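Local coordinates for DTDP-4-dehydrorhamnose reductase, rfbD ortholog (PDB 1VL0), which probably catalyses the NAD(P)H-dependent reduction of dTDP-6-deoxy-L-lyxo-4-hexulose to dTDP-L-rhamnose, and holds a dihydronicotinamide adenine dinucleotide in this model, at residues 96-101 and 106-111; 143-148 and 155-160. All coordinates share one frame; numbering follows the deposited sequence.

Contact 1. Residues 96-101 and 106-111; sequences NLAAAA and AEIVQI. With NAI (1,4-dihydronicotinamide adenine dinucleotide), chain D.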
loop_
_atom_site.group_PDB
_atom_site.type_symbol
_atom_site.label_atom_id
_atom_site.label_comp_id
_atom_site.label_asym_id
_atom_site.label_seq_id
_atom_site.Cartn_x
_atom_site.Cartn_y
_atom_site.Cartn_z
ATOM N N ASN A 96 -9.960 -12.663 3.648
ATOM C CA ASN A 96 -10.339 -13.951 3.087
ATOM C C ASN A 96 -11.162 -13.774 1.817
ATOM O O ASN A 96 -10.981 -14.522 0.817
ATOM C CB ASN A 96 -11.114 -14.816 4.110
ATOM C CG ASN A 96 -10.241 -15.325 5.270
ATOM O OD1 ASN A 96 -9.042 -15.405 5.153
ATOM N ND2 ASN A 96 -10.872 -15.713 6.373
ATOM N N LEU A 97 -12.084 -12.820 1.851
ATOM C CA LEU A 97 -12.985 -12.585 0.724
ATOM C C LEU A 97 -12.290 -11.955 -0.462
ATOM O O LEU A 97 -12.554 -12.303 -1.624
ATOM C CB LEU A 97 -14.149 -11.697 1.185
ATOM C CG LEU A 97 -15.084 -12.277 2.254
ATOM C CD1 LEU A 97 -16.026 -11.188 2.735
ATOM C CD2 LEU A 97 -15.916 -13.454 1.715
ATOM N N ALA A 98 -11.387 -11.031 -0.177
ATOM C CA ALA A 98 -10.625 -10.348 -1.215
ATOM C C ALA A 98 -9.734 -11.300 -2.016
ATOM O O ALA A 98 -9.735 -11.272 -3.275
ATOM C CB ALA A 98 -9.815 -9.198 -0.617
ATOM N N ALA A 99 -9.024 -12.183 -1.309
ATOM C CA ALA A 99 -8.143 -13.149 -1.940
ATOM C C ALA A 99 -8.912 -14.235 -2.681
ATOM O O ALA A 99 -8.509 -14.624 -3.773
ATOM C CB ALA A 99 -7.275 -13.809 -0.921
ATOM N N ALA A 100 -9.994 -14.704 -2.074
ATOM C CA ALA A 100 -10.825 -15.759 -2.680
ATOM C C ALA A 100 -11.458 -15.189 -3.939
ATOM O O ALA A 100 -11.533 -15.842 -4.933
ATOM C CB ALA A 100 -11.869 -16.224 -1.702
ATOM N N ALA A 101 -11.944 -13.955 -3.861
ATOM C CA ALA A 101 -12.431 -13.237 -5.036
ATOM C C ALA A 101 -11.372 -13.173 -6.118
ATOM O O ALA A 101 -11.623 -13.563 -7.258
ATOM C CB ALA A 101 -12.921 -11.832 -4.663
ATOM N N ALA A 106 -13.025 -12.217 -9.350
ATOM C CA ALA A 106 -14.129 -11.420 -8.870
ATOM C C ALA A 106 -13.698 -10.077 -8.266
ATOM O O ALA A 106 -12.589 -9.921 -7.768
ATOM C CB ALA A 106 -14.976 -12.210 -7.882
ATOM N N GLU A 107 -14.612 -9.115 -8.334
ATOM C CA GLU A 107 -14.464 -7.761 -7.721
ATOM C C GLU A 107 -14.905 -7.884 -6.295
ATOM O O GLU A 107 -15.646 -8.785 -5.956
ATOM C CB GLU A 107 -15.419 -6.774 -8.401
ATOM C CG GLU A 107 -15.257 -6.612 -9.914
ATOM C CD GLU A 107 -16.271 -5.625 -10.476
ATOM O OE1 GLU A 107 -17.446 -6.000 -10.589
ATOM O OE2 GLU A 107 -15.919 -4.465 -10.762
ATOM N N ILE A 108 -14.439 -6.996 -5.443
ATOM C CA ILE A 108 -14.885 -6.996 -4.092
ATOM C C ILE A 108 -15.292 -5.592 -3.665
ATOM O O ILE A 108 -14.536 -4.628 -3.863
ATOM C CB ILE A 108 -13.830 -7.608 -3.111
ATOM C CG1 ILE A 108 -14.320 -7.433 -1.668
ATOM C CG2 ILE A 108 -12.434 -6.969 -3.246
ATOM C CD1 ILE A 108 -13.682 -8.268 -0.680
ATOM N N VAL A 109 -16.498 -5.472 -3.085
ATOM C CA VAL A 109 -16.893 -4.253 -2.398
ATOM C C VAL A 109 -16.760 -4.534 -0.919
ATOM O O VAL A 109 -17.292 -5.486 -0.397
ATOM C CB VAL A 109 -18.330 -3.797 -2.668
ATOM C CG1 VAL A 109 -18.672 -2.557 -1.912
ATOM C CG2 VAL A 109 -18.543 -3.524 -4.153
ATOM N N GLN A 110 -16.043 -3.656 -0.246
ATOM C CA GLN A 110 -15.865 -3.717 1.221
ATOM C C GLN A 110 -16.438 -2.440 1.871
ATOM O O GLN A 110 -15.998 -1.314 1.588
ATOM C CB GLN A 110 -14.386 -3.792 1.513
ATOM C CG GLN A 110 -13.979 -3.523 2.972
ATOM C CD GLN A 110 -14.524 -4.560 3.920
ATOM O OE1 GLN A 110 -14.990 -5.639 3.507
ATOM N NE2 GLN A 110 -14.457 -4.249 5.199
ATOM N N ILE A 111 -17.405 -2.629 2.739
ATOM C CA ILE A 111 -18.015 -1.519 3.384
ATOM C C ILE A 111 -17.224 -1.196 4.664
ATOM O O ILE A 111 -16.902 -2.094 5.465
ATOM C CB ILE A 111 -19.518 -1.801 3.723
ATOM C CG1 ILE A 111 -20.292 -2.336 2.508
ATOM C CG2 ILE A 111 -20.148 -0.497 4.262
ATOM C CD1 ILE A 111 -20.551 -1.361 1.391
HETATM P PA NAI D . -25.626 -5.094 10.542
HETATM O O1A NAI D . -25.052 -5.183 11.929
HETATM O O2A NAI D . -27.058 -4.620 10.498
HETATM O O5B NAI D . -25.365 -6.516 9.846
HETATM C C5B NAI D . -24.048 -7.030 9.878
HETATM C C4B NAI D . -24.041 -8.525 9.587
HETATM O O4B NAI D . -22.791 -9.084 9.986
HETATM C C3B NAI D . -25.077 -9.352 10.346
HETATM O O3B NAI D . -26.040 -9.881 9.454
HETATM C C2B NAI D . -24.216 -10.442 11.001
HETATM O O2B NAI D . -24.875 -11.679 11.237
HETATM C C1B NAI D . -23.052 -10.474 10.006
HETATM N N9A NAI D . -21.875 -11.303 10.327
HETATM C C8A NAI D . -21.219 -11.313 11.527
HETATM N N7A NAI D . -20.218 -12.212 11.454
HETATM C C5A NAI D . -20.217 -12.807 10.239
HETATM C C6A NAI D . -19.400 -13.791 9.679
HETATM N N6A NAI D . -18.416 -14.342 10.374
HETATM N N1A NAI D . -19.635 -14.207 8.389
HETATM C C2A NAI D . -20.676 -13.634 7.651
HETATM N N3A NAI D . -21.500 -12.688 8.207
HETATM C C4A NAI D . -21.271 -12.252 9.495
HETATM O O3 NAI D . -24.652 -4.171 9.664
HETATM P PN NAI D . -25.022 -2.780 8.921
HETATM O O1N NAI D . -25.588 -3.037 7.583
HETATM O O2N NAI D . -25.588 -1.856 9.928
HETATM O O5D NAI D . -23.517 -2.335 8.527
HETATM C C5D NAI D . -23.063 -2.568 7.200
HETATM C C4D NAI D . -21.651 -2.061 7.060
HETATM O O4D NAI D . -21.564 -0.652 7.362
HETATM C C3D NAI D . -20.674 -2.789 7.982
HETATM O O3D NAI D . -19.611 -3.163 7.152
HETATM C C2D NAI D . -20.255 -1.757 9.029
HETATM O O2D NAI D . -18.934 -1.850 9.555
HETATM C C1D NAI D . -20.445 -0.462 8.230
HETATM N N1N NAI D . -20.731 0.706 9.061
HETATM C C2N NAI D . -21.965 0.808 9.663
HETATM C C3N NAI D . -22.228 1.942 10.429
HETATM C C7N NAI D . -23.388 1.956 11.379
HETATM O O7N NAI D . -23.789 3.200 11.887
HETATM N N7N NAI D . -24.005 0.816 11.717
HETATM C C4N NAI D . -21.252 2.940 10.563
HETATM C C5N NAI D . -20.006 2.821 9.947
HETATM C C6N NAI D . -19.779 1.673 9.195
#

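Contact 2. Residues 143-148 and 155-160; sequences EGENFV and YYIVRT. With NAI (1,4-dihydronicotinamide adenine dinucleotide), chain D.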
loop_
_atom_site.group_PDB
_atom_site.type_symbol
_atom_site.label_atom_id
_atom_site.label_comp_id
_atom_site.label_asym_id
_atom_site.label_seq_id
_atom_site.Cartn_x
_atom_site.Cartn_y
_atom_site.Cartn_z
ATOM N N GLU A 143 -7.703 -2.183 9.058
ATOM C CA GLU A 143 -6.869 -3.276 8.629
ATOM C C GLU A 143 -7.600 -4.116 7.587
ATOM O O GLU A 143 -6.978 -4.624 6.655
ATOM C CB GLU A 143 -6.406 -4.118 9.831
ATOM C CG GLU A 143 -5.455 -3.346 10.745
ATOM C CD GLU A 143 -4.155 -2.916 10.074
ATOM O OE1 GLU A 143 -3.738 -3.545 9.029
ATOM O OE2 GLU A 143 -3.531 -1.973 10.625
ATOM N N GLY A 144 -8.905 -4.220 7.734
ATOM C CA GLY A 144 -9.756 -4.867 6.702
ATOM C C GLY A 144 -9.578 -4.161 5.376
ATOM O O GLY A 144 -9.358 -4.780 4.389
ATOM N N GLU A 145 -9.630 -2.821 5.370
ATOM C CA GLU A 145 -9.408 -2.041 4.136
ATOM C C GLU A 145 -8.057 -2.346 3.519
ATOM O O GLU A 145 -7.945 -2.548 2.309
ATOM C CB GLU A 145 -9.448 -0.533 4.392
ATOM C CG GLU A 145 -10.756 0.028 4.899
ATOM C CD GLU A 145 -10.793 1.560 4.864
ATOM O OE1 GLU A 145 -9.818 2.147 4.347
ATOM O OE2 GLU A 145 -11.793 2.146 5.343
ATOM N N ASN A 146 -7.030 -2.355 4.368
ATOM C CA ASN A 146 -5.674 -2.547 3.900
ATOM C C ASN A 146 -5.496 -3.898 3.237
ATOM O O ASN A 146 -4.837 -4.038 2.222
ATOM C CB ASN A 146 -4.712 -2.433 5.062
ATOM C CG ASN A 146 -4.578 -0.989 5.594
ATOM O OD1 ASN A 146 -4.974 -0.021 4.954
ATOM N ND2 ASN A 146 -4.023 -0.872 6.798
ATOM N N PHE A 147 -6.095 -4.907 3.820
ATOM C CA PHE A 147 -6.036 -6.276 3.223
ATOM C C PHE A 147 -6.748 -6.353 1.889
ATOM O O PHE A 147 -6.240 -6.957 0.963
ATOM C CB PHE A 147 -6.724 -7.262 4.129
ATOM C CG PHE A 147 -5.867 -7.817 5.221
ATOM C CD1 PHE A 147 -4.620 -8.371 4.946
ATOM C CD2 PHE A 147 -6.358 -7.874 6.524
ATOM C CE1 PHE A 147 -3.858 -8.918 5.946
ATOM C CE2 PHE A 147 -5.607 -8.427 7.529
ATOM C CZ PHE A 147 -4.353 -8.944 7.250
ATOM N N VAL A 148 -7.948 -5.777 1.802
ATOM C CA VAL A 148 -8.730 -5.825 0.570
ATOM C C VAL A 148 -7.910 -5.227 -0.602
ATOM O O VAL A 148 -7.771 -5.833 -1.636
ATOM C CB VAL A 148 -10.088 -5.117 0.752
ATOM C CG1 VAL A 148 -10.760 -4.901 -0.553
ATOM C CG2 VAL A 148 -10.991 -5.930 1.652
ATOM N N TYR A 155 -11.062 -3.585 -6.458
ATOM C CA TYR A 155 -11.674 -3.307 -5.196
ATOM C C TYR A 155 -12.478 -2.006 -5.195
ATOM O O TYR A 155 -12.184 -1.050 -5.920
ATOM C CB TYR A 155 -10.623 -3.252 -4.038
ATOM C CG TYR A 155 -9.787 -2.027 -4.079
ATOM C CD1 TYR A 155 -8.609 -2.013 -4.792
ATOM C CD2 TYR A 155 -10.165 -0.870 -3.407
ATOM C CE1 TYR A 155 -7.833 -0.863 -4.848
ATOM C CE2 TYR A 155 -9.407 0.290 -3.483
ATOM C CZ TYR A 155 -8.251 0.286 -4.207
ATOM O OH TYR A 155 -7.463 1.427 -4.275
ATOM N N TYR A 156 -13.475 -1.976 -4.307
ATOM C CA TYR A 156 -14.220 -0.758 -3.965
ATOM C C TYR A 156 -14.304 -0.742 -2.440
ATOM O O TYR A 156 -14.735 -1.675 -1.825
ATOM C CB TYR A 156 -15.629 -0.754 -4.523
ATOM C CG TYR A 156 -15.817 -1.122 -5.983
ATOM C CD1 TYR A 156 -15.918 -2.445 -6.373
ATOM C CD2 TYR A 156 -15.962 -0.147 -6.952
ATOM C CE1 TYR A 156 -16.162 -2.783 -7.695
ATOM C CE2 TYR A 156 -16.180 -0.480 -8.270
ATOM C CZ TYR A 156 -16.309 -1.798 -8.623
ATOM O OH TYR A 156 -16.504 -2.129 -9.960
ATOM N N ILE A 157 -13.815 0.313 -1.830
ATOM C CA ILE A 157 -14.000 0.501 -0.378
ATOM C C ILE A 157 -14.961 1.648 -0.252
ATOM O O ILE A 157 -14.707 2.717 -0.801
ATOM C CB ILE A 157 -12.660 0.768 0.320
ATOM C CG1 ILE A 157 -11.820 -0.540 0.347
ATOM C CG2 ILE A 157 -12.833 1.288 1.760
ATOM C CD1 ILE A 157 -10.398 -0.283 0.548
ATOM N N VAL A 158 -16.077 1.408 0.435
ATOM C CA VAL A 158 -17.120 2.418 0.611
ATOM C C VAL A 158 -17.335 2.680 2.110
ATOM O O VAL A 158 -17.833 1.794 2.835
ATOM C CB VAL A 158 -18.434 2.006 -0.055
ATOM C CG1 VAL A 158 -19.487 3.143 0.066
ATOM C CG2 VAL A 158 -18.206 1.633 -1.574
ATOM N N ARG A 159 -16.832 3.823 2.584
ATOM C CA ARG A 159 -16.933 4.207 3.985
ATOM C C ARG A 159 -18.256 4.870 4.240
ATOM O O ARG A 159 -18.636 5.806 3.549
ATOM C CB ARG A 159 -15.802 5.163 4.405
ATOM C CG ARG A 159 -14.421 4.638 4.153
ATOM C CD ARG A 159 -13.375 5.476 4.857
ATOM N NE ARG A 159 -12.015 4.974 4.626
ATOM C CZ ARG A 159 -10.967 5.675 4.234
ATOM N NH1 ARG A 159 -11.047 6.974 3.992
ATOM N NH2 ARG A 159 -9.812 5.037 4.082
ATOM N N THR A 160 -18.954 4.421 5.267
ATOM C CA THR A 160 -20.201 5.049 5.624
ATOM C C THR A 160 -20.275 5.356 7.134
ATOM O O THR A 160 -19.300 5.144 7.857
ATOM C CB THR A 160 -21.388 4.242 5.124
ATOM O OG1 THR A 160 -22.584 5.039 5.278
ATOM C CG2 THR A 160 -21.631 2.997 5.940
HETATM P PA NAI D . -25.626 -5.094 10.542
HETATM O O1A NAI D . -25.052 -5.183 11.929
HETATM O O2A NAI D . -27.058 -4.620 10.498
HETATM O O5B NAI D . -25.365 -6.516 9.846
HETATM C C5B NAI D . -24.048 -7.030 9.878
HETATM C C4B NAI D . -24.041 -8.525 9.587
HETATM O O4B NAI D . -22.791 -9.084 9.986
HETATM C C3B NAI D . -25.077 -9.352 10.346
HETATM O O3B NAI D . -26.040 -9.881 9.454
HETATM C C2B NAI D . -24.216 -10.442 11.001
HETATM O O2B NAI D . -24.875 -11.679 11.237
HETATM C C1B NAI D . -23.052 -10.474 10.006
HETATM N N9A NAI D . -21.875 -11.303 10.327
HETATM C C8A NAI D . -21.219 -11.313 11.527
HETATM N N7A NAI D . -20.218 -12.212 11.454
HETATM C C5A NAI D . -20.217 -12.807 10.239
HETATM C C6A NAI D . -19.400 -13.791 9.679
HETATM N N6A NAI D . -18.416 -14.342 10.374
HETATM N N1A NAI D . -19.635 -14.207 8.389
HETATM C C2A NAI D . -20.676 -13.634 7.651
HETATM N N3A NAI D . -21.500 -12.688 8.207
HETATM C C4A NAI D . -21.271 -12.252 9.495
HETATM O O3 NAI D . -24.652 -4.171 9.664
HETATM P PN NAI D . -25.022 -2.780 8.921
HETATM O O1N NAI D . -25.588 -3.037 7.583
HETATM O O2N NAI D . -25.588 -1.856 9.928
HETATM O O5D NAI D . -23.517 -2.335 8.527
HETATM C C5D NAI D . -23.063 -2.568 7.200
HETATM C C4D NAI D . -21.651 -2.061 7.060
HETATM O O4D NAI D . -21.564 -0.652 7.362
HETATM C C3D NAI D . -20.674 -2.789 7.982
HETATM O O3D NAI D . -19.611 -3.163 7.152
HETATM C C2D NAI D . -20.255 -1.757 9.029
HETATM O O2D NAI D . -18.934 -1.850 9.555
HETATM C C1D NAI D . -20.445 -0.462 8.230
HETATM N N1N NAI D . -20.731 0.706 9.061
HETATM C C2N NAI D . -21.965 0.808 9.663
HETATM C C3N NAI D . -22.228 1.942 10.429
HETATM C C7N NAI D . -23.388 1.956 11.379
HETATM O O7N NAI D . -23.789 3.200 11.887
HETATM N N7N NAI D . -24.005 0.816 11.717
HETATM C C4N NAI D . -21.252 2.940 10.563
HETATM C C5N NAI D . -20.006 2.821 9.947
HETATM C C6N NAI D . -19.779 1.673 9.195
#

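Contact 1. Residues 96-101 and 106-111
Ala101 and Ala106 meet at the tight end of a helix-strand pair, where a backbone bond spans the turn between them: Ala106 N donates to Ala101 O at 2.9 Å. The bond is fairly straight, yet the donor stands well above the carbonyl plane, about 50° out of it. Beside it the two methyls touch, Ala101 CB to Ala106 CB at 3.8 Å, so two alanines, both buried, meet where the chain turns back toward the strand. Further along, one larger side chain does the work. Ile108 turns its CG1 branch anti to the backbone N (chi1 174°) and runs on extended, which carries CD1 up against the helix backbone itself. That methyl sits 3.6 Å from Ala98 N, with Leu97 CB and Ala98 CB also in contact with it. The short segments run antiparallel at 165° with their axes 8.0 Å apart. Leu97 reaches on to Phe59 and Ile49, while Val148 of helix 136-151 also packs on Ile108. On the other side of the strand, Glu107 points away from the helix and bonds through OE2 to Tyr156 OH. At the C-terminal end of the segment the cofactor arrives: Ile111 CG2 lies 3.4 Å from O4D of the dihydronicotinamide adenine dinucleotide, against the nicotinamide ribose. Ile111 O takes a hydrogen bond from Lys141 NZ and a weak one from the ribose O3D, at 3.4 Å. A helix laid antiparallel on the strand that follows it, in a largely parallel sheet with the dinucleotide at the C-terminal ends of its strands, is the alpha-beta unit of the Rossmann fold of extended short-chain dehydrogenases/reductases.

Contact 2. Residues 143-148 and 155-160
Glu145 on helix 136-151 and Arg159 on strand 155-164 meet with their long side chains at about a right angle, yet their flat ends lie nearly coplanar, 16° apart. They join the helix to the next parallel strand of the Rossmann-type sheet, the segments running antiparallel at 162°. The grip is side-on and bidentate: NE and NH2 of Arg159 each take one carboxylate oxygen, and both oxygens use their syn lone pairs. Arg159 NH2 reaches Glu145 OE1 at 2.9 Å, and both bonds are almost straight. Arg159 gets there by staying extended from CG to NE, which brings the guanidinium edge round to the helix although its CB does not face it. Two bonds on one edge fix the rotation of both groups. Ser112 OG adds a further bond to Glu145 OE2, and His217 NE2 accepts from Arg159 NH1, so the buried charges are tied into the neighbouring strands as well.

Next to this pair, Ile157 crosses the Glu145 chain at a slant. Its CG2 lies 3.7 Å from Glu145 CD, and CD1 rests near the base of the same residue, 4.0 Å from Glu145 CB. Toward the start of the strand Val148 also meets its partner at a slant. Tyr155 has CG between its backbone N and carbonyl carbon (chi1 73°), which leads the ring away from the helix and leaves the methylene to meet Val148, whose CG1 stands 3.9 Å from Tyr155 CB.

How the contacts relate
Contact 1 closes before contact 2 opens, and strand 107-113 leads on in the chain to helix 136-151; the two contacts are therefore successive helix-strand units on one sheet, their centres about 9 Å apart. Strands 107-113 and 155-164 are parallel neighbours, joined by backbone bonds such as Gln110 N to Tyr156 O at 2.9 Å. Side chains also touch between the strands: Val109 CG2 lies 3.6 Å from Tyr156 CD1. The C-terminal residues of both strand segments lie against the dinucleotide. Contact 1 brings Ile111 to its nicotinamide ribose, whereas contact 2 brings Thr160 O to within 3.2 Å of C5N of the dihydronicotinamide ring. Helix 136-151 also supplies Tyr137 and Lys141, both hydrogen-bonded to the dinucleotide.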